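Local coordinates for protein tRNA (guanine(9)-N1)-methyltransferase (Schizosaccharomyces pombe, PDB 4JWH) that transfers a methyl group from S-adenosyl-L-methionine to N1 of guanine 9 in cytoplasmic tRNA, as a monomeric member of the TRM10 family, at residues Gln127-His132 with Asn166-Tyr171; Phe145-Gly150 with Asn172-Ser177. All blocks are in the same frame, centred on the assembly; numbering follows the deposited sequence.

Interaction 1: residues Gln127-His132 with Asn166-Tyr171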
loop_
_atom_site.group_PDB
_atom_site.type_symbol
_atom_site.label_atom_id
_atom_site.label_comp_id
_atom_site.label_asym_id
_atom_site.label_seq_id
_atom_site.Cartn_x
_atom_site.Cartn_y
_atom_site.Cartn_z
ATOM N N GLN A 127 8.688 0.194 6.500
ATOM C CA GLN A 127 7.382 0.634 5.983
ATOM C C GLN A 127 6.384 -0.499 5.833
ATOM O O GLN A 127 5.198 -0.298 6.126
ATOM C CB GLN A 127 7.566 1.363 4.673
ATOM C CG GLN A 127 8.239 2.680 4.881
ATOM C CD GLN A 127 8.411 3.469 3.624
ATOM O OE1 GLN A 127 7.589 3.402 2.717
ATOM N NE2 GLN A 127 9.456 4.280 3.580
ATOM N N VAL A 128 6.848 -1.669 5.374
ATOM C CA VAL A 128 5.971 -2.852 5.297
ATOM C C VAL A 128 5.469 -3.221 6.680
ATOM O O VAL A 128 4.297 -3.532 6.854
ATOM C CB VAL A 128 6.676 -4.092 4.663
ATOM C CG1 VAL A 128 5.870 -5.388 4.892
ATOM C CG2 VAL A 128 6.921 -3.866 3.144
ATOM N N THR A 129 6.376 -3.216 7.659
ATOM C CA THR A 129 6.010 -3.489 9.062
ATOM C C THR A 129 4.971 -2.474 9.583
ATOM O O THR A 129 4.001 -2.856 10.244
ATOM C CB THR A 129 7.270 -3.478 9.953
ATOM O OG1 THR A 129 8.207 -4.450 9.468
ATOM C CG2 THR A 129 6.935 -3.760 11.429
ATOM N N ARG A 130 5.157 -1.189 9.259
ATOM C CA ARG A 130 4.189 -0.164 9.673
ATOM C C ARG A 130 2.818 -0.409 9.042
ATOM O O ARG A 130 1.805 -0.146 9.680
ATOM C CB ARG A 130 4.693 1.276 9.418
ATOM C CG ARG A 130 5.420 1.900 10.637
ATOM C CD ARG A 130 5.578 3.424 10.564
ATOM N NE ARG A 130 6.958 3.853 10.319
ATOM C CZ ARG A 130 7.346 5.128 10.329
ATOM N NH1 ARG A 130 6.469 6.088 10.582
ATOM N NH2 ARG A 130 8.609 5.449 10.093
ATOM N N CYS A 131 2.784 -0.937 7.810
ATOM C CA CYS A 131 1.487 -1.252 7.144
ATOM C C CYS A 131 0.762 -2.345 7.935
ATOM O O CYS A 131 -0.440 -2.227 8.216
ATOM C CB CYS A 131 1.649 -1.721 5.690
ATOM S SG CYS A 131 2.249 -0.455 4.475
ATOM N N HIS A 132 1.485 -3.407 8.276
ATOM C CA HIS A 132 0.888 -4.423 9.154
ATOM C C HIS A 132 0.423 -3.845 10.496
ATOM O O HIS A 132 -0.680 -4.140 10.956
ATOM C CB HIS A 132 1.849 -5.590 9.392
ATOM C CG HIS A 132 1.357 -6.552 10.419
ATOM N ND1 HIS A 132 1.914 -6.642 11.678
ATOM C CD2 HIS A 132 0.325 -7.433 10.394
ATOM C CE1 HIS A 132 1.267 -7.563 12.373
ATOM N NE2 HIS A 132 0.307 -8.066 11.615
ATOM N N ASN A 166 6.442 -14.146 10.485
ATOM C CA ASN A 166 5.704 -15.399 10.346
ATOM C C ASN A 166 4.549 -15.485 11.313
ATOM O O ASN A 166 3.698 -16.362 11.178
ATOM C CB ASN A 166 6.629 -16.607 10.520
ATOM C CG ASN A 166 7.721 -16.653 9.484
ATOM O OD1 ASN A 166 7.477 -16.431 8.302
ATOM N ND2 ASN A 166 8.936 -16.928 9.918
ATOM N N ASN A 167 4.514 -14.560 12.281
ATOM C CA ASN A 167 3.445 -14.512 13.275
ATOM C C ASN A 167 2.336 -13.509 12.937
ATOM O O ASN A 167 1.237 -13.583 13.501
ATOM C CB ASN A 167 4.011 -14.217 14.672
ATOM C CG ASN A 167 4.845 -15.385 15.248
ATOM O OD1 ASN A 167 4.732 -16.548 14.820
ATOM N ND2 ASN A 167 5.689 -15.063 16.219
ATOM N N TRP A 168 2.621 -12.580 12.011
ATOM C CA TRP A 168 1.656 -11.531 11.604
ATOM C C TRP A 168 0.310 -12.109 11.208
ATOM O O TRP A 168 0.255 -13.230 10.733
ATOM C CB TRP A 168 2.215 -10.720 10.434
ATOM C CG TRP A 168 3.329 -9.781 10.808
ATOM C CD1 TRP A 168 3.904 -9.612 12.051
ATOM C CD2 TRP A 168 4.045 -8.912 9.912
ATOM N NE1 TRP A 168 4.914 -8.671 11.975
ATOM C CE2 TRP A 168 5.022 -8.230 10.679
ATOM C CE3 TRP A 168 3.954 -8.648 8.542
ATOM C CZ2 TRP A 168 5.880 -7.291 10.122
ATOM C CZ3 TRP A 168 4.817 -7.728 7.984
ATOM C CH2 TRP A 168 5.774 -7.058 8.776
ATOM N N LYS A 169 -0.762 -11.343 11.402
ATOM C CA LYS A 169 -2.129 -11.733 11.024
ATOM C C LYS A 169 -2.678 -10.887 9.843
ATOM O O LYS A 169 -2.182 -9.788 9.597
ATOM C CB LYS A 169 -3.059 -11.563 12.228
ATOM C CG LYS A 169 -2.634 -12.388 13.458
ATOM C CD LYS A 169 -3.655 -12.267 14.588
ATOM C CE LYS A 169 -3.284 -13.161 15.745
ATOM N NZ LYS A 169 -4.313 -13.014 16.808
ATOM N N ARG A 170 -3.696 -11.400 9.139
ATOM C CA ARG A 170 -4.293 -10.731 7.968
ATOM C C ARG A 170 -3.200 -10.284 6.990
ATOM O O ARG A 170 -3.261 -9.199 6.405
ATOM C CB ARG A 170 -5.181 -9.534 8.384
ATOM C CG ARG A 170 -6.542 -9.907 8.965
ATOM C CD ARG A 170 -7.655 -8.923 8.527
ATOM N NE ARG A 170 -8.917 -9.638 8.330
ATOM C CZ ARG A 170 -9.847 -9.356 7.413
ATOM N NH1 ARG A 170 -9.720 -8.332 6.566
ATOM N NH2 ARG A 170 -10.938 -10.114 7.358
ATOM N N TYR A 171 -2.202 -11.140 6.829
ATOM C CA TYR A 171 -1.015 -10.830 6.068
ATOM C C TYR A 171 -0.674 -12.010 5.164
ATOM O O TYR A 171 -0.602 -13.154 5.605
ATOM C CB TYR A 171 0.133 -10.487 7.015
ATOM C CG TYR A 171 1.493 -10.362 6.376
ATOM C CD1 TYR A 171 2.474 -11.336 6.587
ATOM C CD2 TYR A 171 1.826 -9.234 5.613
ATOM C CE1 TYR A 171 3.739 -11.213 6.013
ATOM C CE2 TYR A 171 3.073 -9.104 5.034
ATOM C CZ TYR A 171 4.033 -10.093 5.228
ATOM O OH TYR A 171 5.275 -9.956 4.637
#

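Interaction 2: residues Phe145-Gly150 with Asn172-Ser177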
loop_
_atom_site.group_PDB
_atom_site.type_symbol
_atom_site.label_atom_id
_atom_site.label_comp_id
_atom_site.label_asym_id
_atom_site.label_seq_id
_atom_site.Cartn_x
_atom_site.Cartn_y
_atom_site.Cartn_z
ATOM N N PHE A 145 -1.603 -8.077 1.286
ATOM C CA PHE A 145 -0.802 -8.992 0.490
ATOM C C PHE A 145 0.513 -8.320 0.225
ATOM O O PHE A 145 0.573 -7.068 0.083
ATOM C CB PHE A 145 -1.468 -9.353 -0.852
ATOM C CG PHE A 145 -2.581 -10.384 -0.733
ATOM C CD1 PHE A 145 -2.439 -11.671 -1.287
ATOM C CD2 PHE A 145 -3.761 -10.061 -0.081
ATOM C CE1 PHE A 145 -3.463 -12.616 -1.188
ATOM C CE2 PHE A 145 -4.789 -10.993 0.030
ATOM C CZ PHE A 145 -4.626 -12.296 -0.514
ATOM N N ALA A 146 1.564 -9.134 0.184
ATOM C CA ALA A 146 2.876 -8.681 -0.303
ATOM C C ALA A 146 3.303 -9.599 -1.471
ATOM O O ALA A 146 3.721 -10.762 -1.260
ATOM C CB ALA A 146 3.881 -8.718 0.803
ATOM N N THR A 147 3.193 -9.089 -2.696
ATOM C CA THR A 147 3.405 -9.926 -3.888
ATOM C C THR A 147 4.797 -9.726 -4.504
ATOM O O THR A 147 5.427 -8.683 -4.297
ATOM C CB THR A 147 2.261 -9.726 -4.952
ATOM O OG1 THR A 147 2.197 -8.347 -5.352
ATOM C CG2 THR A 147 0.892 -10.155 -4.383
ATOM N N ASN A 148 5.252 -10.703 -5.281
ATOM C CA ASN A 148 6.673 -10.867 -5.630
ATOM C C ASN A 148 7.551 -10.715 -4.394
ATOM O O ASN A 148 8.609 -10.125 -4.474
ATOM C CB ASN A 148 7.136 -9.867 -6.700
ATOM C CG ASN A 148 6.604 -10.192 -8.080
ATOM O OD1 ASN A 148 5.656 -9.574 -8.543
ATOM N ND2 ASN A 148 7.232 -11.149 -8.750
ATOM N N PHE A 149 7.080 -11.169 -3.242
ATOM C CA PHE A 149 7.861 -11.025 -1.998
ATOM C C PHE A 149 9.045 -11.995 -1.956
ATOM O O PHE A 149 8.855 -13.200 -2.043
ATOM C CB PHE A 149 6.976 -11.167 -0.763
ATOM C CG PHE A 149 7.650 -10.727 0.520
ATOM C CD1 PHE A 149 8.146 -11.664 1.411
ATOM C CD2 PHE A 149 7.817 -9.366 0.814
ATOM C CE1 PHE A 149 8.787 -11.257 2.599
ATOM C CE2 PHE A 149 8.454 -8.957 1.974
ATOM C CZ PHE A 149 8.952 -9.903 2.867
ATOM N N GLY A 150 10.259 -11.457 -1.835
ATOM C CA GLY A 150 11.479 -12.252 -1.835
ATOM C C GLY A 150 12.712 -11.375 -1.844
ATOM O O GLY A 150 12.654 -10.182 -1.472
ATOM N N ASN A 172 -0.494 -11.727 3.894
ATOM C CA ASN A 172 -0.327 -12.772 2.906
ATOM C C ASN A 172 0.866 -12.513 1.978
ATOM O O ASN A 172 0.690 -11.915 0.905
ATOM C CB ASN A 172 -1.628 -12.921 2.101
ATOM C CG ASN A 172 -2.880 -12.876 2.972
ATOM O OD1 ASN A 172 -3.437 -13.913 3.310
ATOM N ND2 ASN A 172 -3.322 -11.665 3.351
ATOM N N PRO A 173 2.082 -12.938 2.385
ATOM C CA PRO A 173 3.192 -12.803 1.450
ATOM C C PRO A 173 3.183 -13.920 0.397
ATOM O O PRO A 173 2.688 -15.027 0.660
ATOM C CB PRO A 173 4.429 -12.889 2.349
ATOM C CG PRO A 173 3.976 -13.765 3.508
ATOM C CD PRO A 173 2.516 -13.455 3.703
ATOM N N THR A 174 3.689 -13.616 -0.794
ATOM C CA THR A 174 3.745 -14.609 -1.863
ATOM C C THR A 174 4.764 -14.216 -2.905
ATOM O O THR A 174 4.978 -13.025 -3.161
ATOM C CB THR A 174 2.339 -14.901 -2.487
ATOM O OG1 THR A 174 2.453 -15.985 -3.409
ATOM C CG2 THR A 174 1.750 -13.668 -3.225
ATOM N N THR A 175 5.423 -15.213 -3.489
ATOM C CA THR A 175 6.334 -14.969 -4.596
ATOM C C THR A 175 5.512 -14.643 -5.846
ATOM O O THR A 175 6.016 -13.987 -6.743
ATOM C CB THR A 175 7.322 -16.165 -4.893
ATOM O OG1 THR A 175 6.554 -17.334 -5.175
ATOM C CG2 THR A 175 8.215 -16.445 -3.706
ATOM N N LYS A 176 4.247 -15.058 -5.892
ATOM C CA LYS A 176 3.406 -14.733 -7.049
ATOM C C LYS A 176 3.305 -13.222 -7.213
ATOM O O LYS A 176 3.269 -12.465 -6.218
ATOM C CB LYS A 176 1.987 -15.322 -6.937
ATOM C CG LYS A 176 1.951 -16.872 -6.947
ATOM C CD LYS A 176 0.499 -17.362 -6.926
ATOM C CE LYS A 176 0.401 -18.863 -7.128
ATOM N NZ LYS A 176 0.836 -19.615 -5.905
ATOM N N SER A 177 3.266 -12.795 -8.462
ATOM C CA SER A 177 2.943 -11.400 -8.795
ATOM C C SER A 177 1.472 -11.180 -8.463
ATOM O O SER A 177 0.721 -12.163 -8.339
ATOM C CB SER A 177 3.153 -11.169 -10.289
ATOM O OG SER A 177 2.083 -11.785 -10.996
#

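Interaction 1: residues Gln127-His132 with Asn166-Tyr171
His132 and Trp168 meet face to face: the imidazole lies over the five-membered ring of the indole, centroids 3.7 Å apart and planes only 9° from parallel. The overlap is close, since His132 CE1 comes within 3.4 Å of both CG and CD1 of Trp168. Each residue also lays its first side-chain carbon over the partner's ring. His132 CB sits over the six-membered ring of the indole, 3.9 Å from its centroid, and Trp168 CB over the imidazole. His132 CG stands anti to the backbone N (chi1 172°), directed from the helix toward the loop.

The far rim of the indole is met by the preceding helical turn. Val128 CG1 approaches CZ3 of Trp168 at the ring edge, 4.0 Å away, a branched apolar side chain suited to a hydrocarbon rim. Thr129 OG1 lies in the indole plane, 3.6 Å from Trp168 CH2, while its own hydrogen bond goes back to the carbonyl of Cys125 within the helix. The backbone N of Lys169, next in the chain after Trp168, gives a weak hydrogen bond to His132 NE2 (3.5 Å), an atom also bonded to Arg136. Gln157 and Leu161 of helix 151-161 pack on the indole as well.

Trp168 thus fastens an irregular loop to helix 118-137 mainly by stacking and dispersion. Histidine suits its place because one flat ring offers both a face for the indole and a nitrogen for polar partners; with NE2 accepting from Lys169 N and facing the positive Arg136, the imidazole would probably be favoured in its neutral form.

Interaction 2: residues Phe145-Gly150 with Asn172-Ser177
Phe145 (chi1 -78°) and Asn172 both turn CG anti to the carbonyl carbon, which sets the two CG atoms on the same face of the sheet; the second torsions then stack the phenyl ring and the carboxamide, their planes 19° apart. Asn172 CB stands over the ring centre, 3.7 Å from the centroid of Phe145, while ND2 lies above the same face near CE2. That amide nitrogen is also bonded to Leu144 O and Glu143 OE1, which hold the carboxamide in place over the ring. Phenylalanine suits this place because its flat face receives Asn172 while its ring also meets that of Phe182 edge-to-face. An alanine at Phe145 would probably leave the carboxamide of Asn172 without its aromatic floor and open a gap beside Phe182.

Between the strands, Ala146 donates its N-H to Asn172 O (3.0 Å) and accepts from Thr174 N through its carbonyl (2.9 Å). Pro173, having no N-H to give, fits between these bonded positions, and its CB packs against Phe149 CD1 at 4.0 Å on the opposite face from Phe145, where Ala146 is small enough to lie alongside. Past Ala146 and Pro173 the backbone pairing continues: Asn148 N reaches Lys176 O in a nearly straight bond (174°), and Phe149 N reaches Thr174 O. Thr174 OG1 accepts from Lys176 N, an ST turn, and Ser177 then caps helix 178-181 through a bond from Glu180 N to its OG.

Parallel strands joined through helix 151-161 form a beta-alpha-beta unit, here at the 171-173 margin of the parallel sheet in this SPOUT-clan methyltransferase domain.

The segments alternate along the chain: 127-132, 145-150, 166-171, then 172-177, so the loop of interaction 1 runs directly into the outermost strand of interaction 2. Their centres lie 13 Å apart, and Tyr171 bridges them, its OH 4.1 Å from Phe149 CZ. Interaction 1 ties the loop leading to strand 171-173 to helix 118-137, whereas interaction 2 pairs that marginal strand with its neighbour in the sheet, 143-147, the strand that follows this helix. Helix 151-161 packs against both contacts. Both lie at one margin of the parallel sheet, with the nearest side chains about 11 to 12 Å from the bound S-adenosyl-L-homocysteine, and thus outside direct cofactor contact.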